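Local coordinates for competence damage-inducible protein A (Enterobacter cloacae subsp. cloacae, PDB 5VU3) that is of unknown function but belongs to the CinA competence-damage family, some of whose relatives deamidate nicotinamide mononucleotide, at residues L61-D66 with R71-S76; E93-I98 with C129-I134. All coordinates share one frame; numbering follows the deposited sequence.

Contact 1. Residues L61-D66 with R71-S76; sequences LVVFSD and RILGVS
L61 and L73 meet because their first torsions send each isobutyl group off its own backbone toward the other element: L61 holds CG opposite the backbone N (chi1 178°), whereas L73 holds CG opposite its carbonyl carbon (chi1 -70°). The setting is an alpha/beta fold, in which strand 57-63, an outermost strand of the mixed sheet within its own chain, leads through the short turn at F64 and S65 into helix 66-73, which folds back over it. The contact illustrates a short connection in which the contacts between the two segments are all made by branched aliphatic side chains. The two leucines approach tip to tip. Methyl CD2 of L61 sits against the whole fork of L73, at 3.8 Å from CG, 3.8 Å from CD1 and 3.9 Å from CD2. The same methyl also reaches I72, whose CG2 lies 4.1 Å from L61 CD2, so this one methyl touches both helix residues. V63, two residues further along the strand and on the same side of it, meets I72 differently: the two side chains slide past one another in opposite directions, with V63 CG1 4.2 Å from I72 CD1. Its other methyl, CG2, turns to L73 and stands 4.3 Å from L73 CD1, which closes the small apolar cluster. Beyond it, L73 continues onto M94 and I101 of helix 88-101. L61, V62 and V63 pair antiparallel with a strand of the second subunit, so this packing backs a sheet that runs on across the dimer interface. At the start of the helix S65 is the N-cap: its OG bonds to the backbone N of A68 and also to OD2 of D58 of the second subunit.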
ATOM      1  N   LEU A  61      -0.897   4.939  -2.007  1.00 17.54           N
ATOM      2  CA  LEU A  61       0.419   4.967  -2.622  1.00 15.16           C
ATOM      3  C   LEU A  61       1.488   4.709  -1.575  1.00 17.57           C
ATOM      4  O   LEU A  61       1.420   5.224  -0.454  1.00 20.21           O
ATOM      5  CB  LEU A  61       0.682   6.309  -3.321  1.00 16.38           C
ATOM      6  CG  LEU A  61       2.066   6.472  -3.956  1.00 20.21           C
ATOM      7  CD1 LEU A  61       2.249   5.574  -5.184  1.00 23.96           C
ATOM      8  CD2 LEU A  61       2.323   7.941  -4.309  1.00 24.06           C
ATOM      9  N   VAL A  62       2.465   3.891  -1.948  1.00 15.00           N
ATOM     10  CA  VAL A  62       3.649   3.633  -1.141  1.00 17.08           C
ATOM     11  C   VAL A  62       4.841   4.096  -1.960  1.00 18.40           C
ATOM     12  O   VAL A  62       4.976   3.705  -3.125  1.00 18.73           O
ATOM     13  CB  VAL A  62       3.771   2.141  -0.780  1.00 19.07           C
ATOM     14  CG1 VAL A  62       5.120   1.851  -0.169  1.00 21.10           C
ATOM     15  CG2 VAL A  62       2.638   1.734   0.164  1.00 18.55           C
ATOM     16  N   VAL A  63       5.673   4.964  -1.381  1.00 21.12           N
ATOM     17  CA  VAL A  63       6.827   5.517  -2.081  1.00 23.71           C
ATOM     18  C   VAL A  63       7.975   5.658  -1.092  1.00 32.69           C
ATOM     19  O   VAL A  63       7.803   6.230  -0.010  1.00 39.95           O
ATOM     20  CB  VAL A  63       6.523   6.881  -2.741  1.00 33.50           C
ATOM     21  CG1 VAL A  63       5.779   6.689  -4.053  1.00 39.75           C
ATOM     22  CG2 VAL A  63       5.734   7.788  -1.803  1.00 34.25           C
ATOM     23  N   PHE A  64       9.143   5.139  -1.456  1.00 28.23           N
ATOM     24  CA  PHE A  64      10.310   5.220  -0.589  1.00 29.50           C
ATOM     25  C   PHE A  64      11.214   6.397  -0.932  1.00 30.67           C
ATOM     26  O   PHE A  64      11.620   7.149  -0.044  1.00 32.55           O
ATOM     27  CB  PHE A  64      11.132   3.928  -0.658  1.00 34.38           C
ATOM     28  CG  PHE A  64      12.432   4.015   0.096  1.00 43.85           C
ATOM     29  CD1 PHE A  64      12.466   3.782   1.459  1.00 47.94           C
ATOM     30  CD2 PHE A  64      13.612   4.361  -0.550  1.00 49.76           C
ATOM     31  CE1 PHE A  64      13.653   3.882   2.168  1.00 51.32           C
ATOM     32  CE2 PHE A  64      14.802   4.467   0.154  1.00 51.53           C
ATOM     33  CZ  PHE A  64      14.820   4.226   1.516  1.00 50.79           C
ATOM     34  N   SER A  65      11.538   6.563  -2.206  1.00 28.59           N
ATOM     35  CA  SER A  65      12.645   7.404  -2.626  1.00 24.02           C
ATOM     36  C   SER A  65      12.244   8.872  -2.758  1.00 29.26           C
ATOM     37  O   SER A  65      11.066   9.224  -2.886  1.00 24.52           O
ATOM     38  CB  SER A  65      13.199   6.907  -3.955  1.00 27.36           C
ATOM     39  OG  SER A  65      12.233   7.079  -4.980  1.00 32.40           O
ATOM     40  N   ASP A  66      13.263   9.735  -2.729  1.00 26.40           N
ATOM     41  CA  ASP A  66      13.058  11.146  -3.044  1.00 27.11           C
ATOM     42  C   ASP A  66      12.623  11.330  -4.494  1.00 24.95           C
ATOM     43  O   ASP A  66      11.711  12.115  -4.785  1.00 28.44           O
ATOM     44  CB  ASP A  66      14.344  11.929  -2.779  1.00 25.04           C
ATOM     45  CG  ASP A  66      14.579  12.196  -1.300  1.00 34.80           C
ATOM     46  OD1 ASP A  66      13.764  11.759  -0.459  1.00 33.94           O
ATOM     47  OD2 ASP A  66      15.593  12.850  -0.980  1.00 40.63           O
ATOM     48  N   ARG A  71       8.738  12.752  -8.838  1.00 29.54           N
ATOM     49  CA  ARG A  71       8.185  12.421 -10.146  1.00 31.02           C
ATOM     50  C   ARG A  71       6.697  12.084 -10.068  1.00 28.95           C
ATOM     51  O   ARG A  71       5.910  12.541 -10.908  1.00 27.43           O
ATOM     52  CB  ARG A  71       8.975  11.261 -10.744  1.00 30.89           C
ATOM     53  CG  ARG A  71       8.909  11.152 -12.247  1.00 40.28           C
ATOM     54  CD  ARG A  71       9.652   9.907 -12.700  1.00 49.38           C
ATOM     55  NE  ARG A  71       9.236   8.737 -11.929  1.00 51.79           N
ATOM     56  CZ  ARG A  71       9.979   8.161 -10.989  1.00 51.20           C
ATOM     57  NH1 ARG A  71      11.184   8.649 -10.711  1.00 42.83           N
ATOM     58  NH2 ARG A  71       9.518   7.107 -10.325  1.00 51.84           N
ATOM     59  N   ILE A  72       6.294  11.297  -9.071  1.00 24.05           N
ATOM     60  CA  ILE A  72       4.900  10.869  -8.971  1.00 24.04           C
ATOM     61  C   ILE A  72       4.052  11.928  -8.282  1.00 24.35           C
ATOM     62  O   ILE A  72       2.946  12.247  -8.730  1.00 27.85           O
ATOM     63  CB  ILE A  72       4.798   9.521  -8.235  1.00 22.98           C
ATOM     64  CG1 ILE A  72       5.630   8.449  -8.939  1.00 28.21           C
ATOM     65  CG2 ILE A  72       3.335   9.093  -8.123  1.00 25.18           C
ATOM     66  CD1 ILE A  72       5.625   7.122  -8.222  1.00 28.79           C
ATOM     67  N   LEU A  73       4.548  12.477  -7.178  1.00 21.02           N
ATOM     68  CA  LEU A  73       3.778  13.382  -6.344  1.00 23.88           C
ATOM     69  C   LEU A  73       4.174  14.841  -6.518  1.00 29.38           C
ATOM     70  O   LEU A  73       3.647  15.698  -5.804  1.00 36.40           O
ATOM     71  CB  LEU A  73       3.916  12.983  -4.874  1.00 23.82           C
ATOM     72  CG  LEU A  73       3.239  11.673  -4.454  1.00 29.41           C
ATOM     73  CD1 LEU A  73       3.553  11.327  -3.003  1.00 29.74           C
ATOM     74  CD2 LEU A  73       1.730  11.743  -4.675  1.00 31.19           C
ATOM     75  N   GLY A  74       5.084  15.148  -7.436  1.00 30.53           N
ATOM     76  CA  GLY A  74       5.417  16.538  -7.704  1.00 29.99           C
ATOM     77  C   GLY A  74       5.989  17.278  -6.519  1.00 31.26           C
ATOM     78  O   GLY A  74       5.858  18.506  -6.439  1.00 33.89           O
ATOM     79  N   VAL A  75       6.614  16.565  -5.585  1.00 22.91           N
ATOM     80  CA  VAL A  75       7.312  17.224  -4.490  1.00 25.47           C
ATOM     81  C   VAL A  75       8.476  18.024  -5.058  1.00 28.86           C
ATOM     82  O   VAL A  75       9.244  17.528  -5.893  1.00 26.33           O
ATOM     83  CB  VAL A  75       7.782  16.192  -3.454  1.00 23.86           C
ATOM     84  CG1 VAL A  75       8.729  16.836  -2.438  1.00 24.39           C
ATOM     85  CG2 VAL A  75       6.574  15.546  -2.757  1.00 23.40           C
ATOM     86  N   SER A  76       8.598  19.274  -4.620  1.00 27.08           N
ATOM     87  CA  SER A  76       9.621  20.163  -5.147  1.00 32.10           C
ATOM     88  C   SER A  76      11.012  19.709  -4.716  1.00 29.24           C
ATOM     89  O   SER A  76      11.230  19.427  -3.533  1.00 28.17           O
ATOM     90  CB  SER A  76       9.368  21.590  -4.672  1.00 37.28           C
ATOM     91  OG  SER A  76      10.524  22.382  -4.852  1.00 42.23           O
TER

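Contact 2. Residues E93-I98 with C129-I134; sequences EMAASI and CFAWNI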
ATOM      1  N   GLU A  93       3.105  18.673   0.727  1.00 21.67           N
ATOM      2  CA  GLU A  93       3.054  18.549  -0.726  1.00 21.18           C
ATOM      3  C   GLU A  93       2.610  17.152  -1.135  1.00 20.23           C
ATOM      4  O   GLU A  93       1.872  16.990  -2.114  1.00 20.27           O
ATOM      5  CB  GLU A  93       4.422  18.889  -1.334  1.00 25.34           C
ATOM      6  CG  GLU A  93       4.886  20.328  -1.079  1.00 28.02           C
ATOM      7  CD  GLU A  93       6.296  20.619  -1.590  1.00 30.16           C
ATOM      8  OE1 GLU A  93       6.931  19.728  -2.195  1.00 30.84           O
ATOM      9  OE2 GLU A  93       6.777  21.753  -1.380  1.00 32.71           O
ATOM     10  N   MET A  94       3.056  16.129  -0.397  1.00 16.73           N
ATOM     11  CA  MET A  94       2.627  14.763  -0.684  1.00 18.96           C
ATOM     12  C   MET A  94       1.121  14.621  -0.535  1.00 22.09           C
ATOM     13  O   MET A  94       0.459  14.002  -1.379  1.00 21.96           O
ATOM     14  CB  MET A  94       3.328  13.780   0.254  1.00 17.57           C
ATOM     15  CG  MET A  94       4.808  13.559  -0.015  1.00 21.39           C
ATOM     16  SD  MET A  94       5.511  12.486   1.267  1.00 22.03           S
ATOM     17  CE  MET A  94       4.670  10.920   0.972  1.00 22.70           C
ATOM     18  N   ALA A  95       0.561  15.183   0.543  1.00 20.39           N
ATOM     19  CA  ALA A  95      -0.866  15.028   0.801  1.00 20.08           C
ATOM     20  C   ALA A  95      -1.702  15.763  -0.241  1.00 19.21           C
ATOM     21  O   ALA A  95      -2.740  15.259  -0.678  1.00 21.61           O
ATOM     22  CB  ALA A  95      -1.202  15.521   2.206  1.00 22.63           C
ATOM     23  N   ALA A  96      -1.267  16.959  -0.644  1.00 20.76           N
ATOM     24  CA  ALA A  96      -2.006  17.713  -1.648  1.00 23.76           C
ATOM     25  C   ALA A  96      -2.016  16.978  -2.983  1.00 21.29           C
ATOM     26  O   ALA A  96      -3.047  16.912  -3.663  1.00 24.67           O
ATOM     27  CB  ALA A  96      -1.400  19.111  -1.809  1.00 23.59           C
ATOM     28  N   SER A  97      -0.874  16.421  -3.373  1.00 19.86           N
ATOM     29  CA  SER A  97      -0.773  15.764  -4.670  1.00 22.52           C
ATOM     30  C   SER A  97      -1.583  14.468  -4.708  1.00 23.98           C
ATOM     31  O   SER A  97      -2.326  14.223  -5.665  1.00 23.01           O
ATOM     32  CB  SER A  97       0.692  15.496  -4.997  1.00 25.34           C
ATOM     33  OG  SER A  97       0.810  14.629  -6.111  1.00 32.70           O
ATOM     34  N   ILE A  98      -1.457  13.620  -3.681  1.00 21.76           N
ATOM     35  CA  ILE A  98      -2.176  12.342  -3.732  1.00 18.31           C
ATOM     36  C   ILE A  98      -3.681  12.576  -3.673  1.00 20.27           C
ATOM     37  O   ILE A  98      -4.455  11.837  -4.293  1.00 19.89           O
ATOM     38  CB  ILE A  98      -1.701  11.382  -2.623  1.00 19.24           C
ATOM     39  CG1 ILE A  98      -2.253   9.967  -2.854  1.00 18.56           C
ATOM     40  CG2 ILE A  98      -2.102  11.883  -1.233  1.00 17.77           C
ATOM     41  CD1 ILE A  98      -1.814   9.328  -4.163  1.00 23.48           C
ATOM     42  N   CYS A 129       6.874  12.506  10.214  1.00 19.95           N
ATOM     43  CA  CYS A 129       5.973  13.627   9.972  1.00 18.52           C
ATOM     44  C   CYS A 129       4.679  13.172   9.306  1.00 15.33           C
ATOM     45  O   CYS A 129       4.650  12.205   8.538  1.00 18.95           O
ATOM     46  CB  CYS A 129       6.634  14.716   9.119  1.00 21.30           C
ATOM     47  SG  CYS A 129       8.080  15.477   9.879  1.00 22.05           S
ATOM     48  N   PHE A 130       3.603  13.893   9.608  1.00 16.98           N
ATOM     49  CA  PHE A 130       2.260  13.556   9.161  1.00 16.85           C
ATOM     50  C   PHE A 130       1.607  14.777   8.538  1.00 17.65           C
ATOM     51  O   PHE A 130       1.808  15.897   9.009  1.00 20.25           O
ATOM     52  CB  PHE A 130       1.389  13.072  10.336  1.00 17.37           C
ATOM     53  CG  PHE A 130       1.925  11.850  11.023  1.00 17.17           C
ATOM     54  CD1 PHE A 130       2.895  11.957  11.999  1.00 17.83           C
ATOM     55  CD2 PHE A 130       1.449  10.591  10.688  1.00 14.57           C
ATOM     56  CE1 PHE A 130       3.392  10.822  12.631  1.00 18.15           C
ATOM     57  CE2 PHE A 130       1.942   9.461  11.308  1.00 17.99           C
ATOM     58  CZ  PHE A 130       2.905   9.574  12.284  1.00 17.77           C
ATOM     59  N   ALA A 131       0.823  14.560   7.485  1.00 18.69           N
ATOM     60  CA  ALA A 131      -0.048  15.593   6.949  1.00 19.04           C
ATOM     61  C   ALA A 131      -1.452  15.024   6.793  1.00 18.73           C
ATOM     62  O   ALA A 131      -1.630  13.892   6.325  1.00 20.01           O
ATOM     63  CB  ALA A 131       0.454  16.135   5.596  1.00 17.63           C
ATOM     64  N   TRP A 132      -2.445  15.813   7.197  1.00 18.82           N
ATOM     65  CA  TRP A 132      -3.846  15.507   6.940  1.00 21.74           C
ATOM     66  C   TRP A 132      -4.420  16.662   6.133  1.00 21.87           C
ATOM     67  O   TRP A 132      -4.468  17.795   6.618  1.00 26.48           O
ATOM     68  CB  TRP A 132      -4.638  15.312   8.239  1.00 22.65           C
ATOM     69  CG  TRP A 132      -4.107  14.261   9.194  1.00 20.63           C
ATOM     70  CD1 TRP A 132      -4.521  12.959   9.299  1.00 20.41           C
ATOM     71  CD2 TRP A 132      -3.089  14.437  10.193  1.00 19.07           C
ATOM     72  NE1 TRP A 132      -3.816  12.315  10.297  1.00 19.54           N
ATOM     73  CE2 TRP A 132      -2.939  13.204  10.864  1.00 20.32           C
ATOM     74  CE3 TRP A 132      -2.298  15.520  10.593  1.00 21.63           C
ATOM     75  CZ2 TRP A 132      -2.018  13.024  11.898  1.00 19.83           C
ATOM     76  CZ3 TRP A 132      -1.386  15.337  11.621  1.00 23.22           C
ATOM     77  CH2 TRP A 132      -1.258  14.102  12.265  1.00 22.89           C
ATOM     78  N   ASN A 133      -4.825  16.380   4.901  1.00 27.04           N
ATOM     79  CA  ASN A 133      -5.467  17.354   4.027  1.00 23.50           C
ATOM     80  C   ASN A 133      -6.948  16.998   3.968  1.00 25.71           C
ATOM     81  O   ASN A 133      -7.319  15.939   3.447  1.00 22.65           O
ATOM     82  CB  ASN A 133      -4.822  17.350   2.638  1.00 21.69           C
ATOM     83  CG  ASN A 133      -5.414  18.391   1.712  1.00 24.29           C
ATOM     84  OD1 ASN A 133      -6.622  18.612   1.708  1.00 28.12           O
ATOM     85  ND2 ASN A 133      -4.566  19.024   0.900  1.00 25.79           N
ATOM     86  N   ILE A 134      -7.786  17.874   4.507  1.00 26.38           N
ATOM     87  CA  ILE A 134      -9.229  17.688   4.513  1.00 27.54           C
ATOM     88  C   ILE A 134      -9.828  18.780   3.642  1.00 28.16           C
ATOM     89  O   ILE A 134      -9.871  19.949   4.041  1.00 28.57           O
ATOM     90  CB  ILE A 134      -9.811  17.737   5.932  1.00 27.07           C
ATOM     91  CG1 ILE A 134      -9.357  16.521   6.745  1.00 27.02           C
ATOM     92  CG2 ILE A 134     -11.319  17.776   5.866  1.00 31.54           C
ATOM     93  CD1 ILE A 134      -9.576  16.667   8.241  1.00 33.18           C
TER
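The carboxamide of N133 presents its ND2 end to helix 88-101, resting 3.8 Å from A96 CA and 4.2 Å from A96 CB, while the neighbouring flat group, the indole of W132, leaves the strand on the side away from that helix. One face of the indole has F130 C lying 4.3 Å above its plane, displaced toward the rim; NE1 at its edge bonds to the carbonyl oxygen of S160, and K167 makes a cation-pi contact with the ring. The arrangement is a worked case of the alpha/beta sandwich, in which alternate residues of strand 127-134 serve different helical layers: W132 and F130 pack on helix 149-167, and A131 and N133 face helix 88-101. On the latter side the closest approach is between alanines. CB of A95 meets CB of A131 at 3.8 Å and CB of N133 at 4.1 Å, a methyl placed between two successive residues on this face of the strand. The alanine pair permits the axes of helix and strand to come within 7.8 Å, inclined by 37° between their N-to-C directions. The contact across the segments is therefore van der Waals packing, and the amide touches A96 without a hydrogen bond to it. Helix 88-101 also lies over the adjoining strand 106-112, where A95 and M94 both rest on A109 and the carbonyl oxygen of A95 receives a bond from S107 OG. N133 keeps its polar end close to the helix by setting CG anti to the backbone N (chi1 -177°); from there the oxygen of the buried amide, OD1, accepts a hydrogen bond from the backbone N of G136, in the turn that follows the strand.

In the fold
Both contacts are buried and reach the same sheet, but contact 2 lies about 8 Å from the centre of the chain and contact 1 about 15 Å, measured between centres. Place and chemistry go together: near the centre, alanines let helix and strand come close, whereas beside the subunit interface leucine, isoleucine and valine methyls bridge strand and helix. No other chain touches contact 2, while the strand of contact 1 is joined to the second subunit. The two share no helix or strand, yet they meet: S76 N lies 3.0 Å from E93 OE1, probably a hydrogen bond, and V75 CG2 packs 3.8 Å from M94 CG.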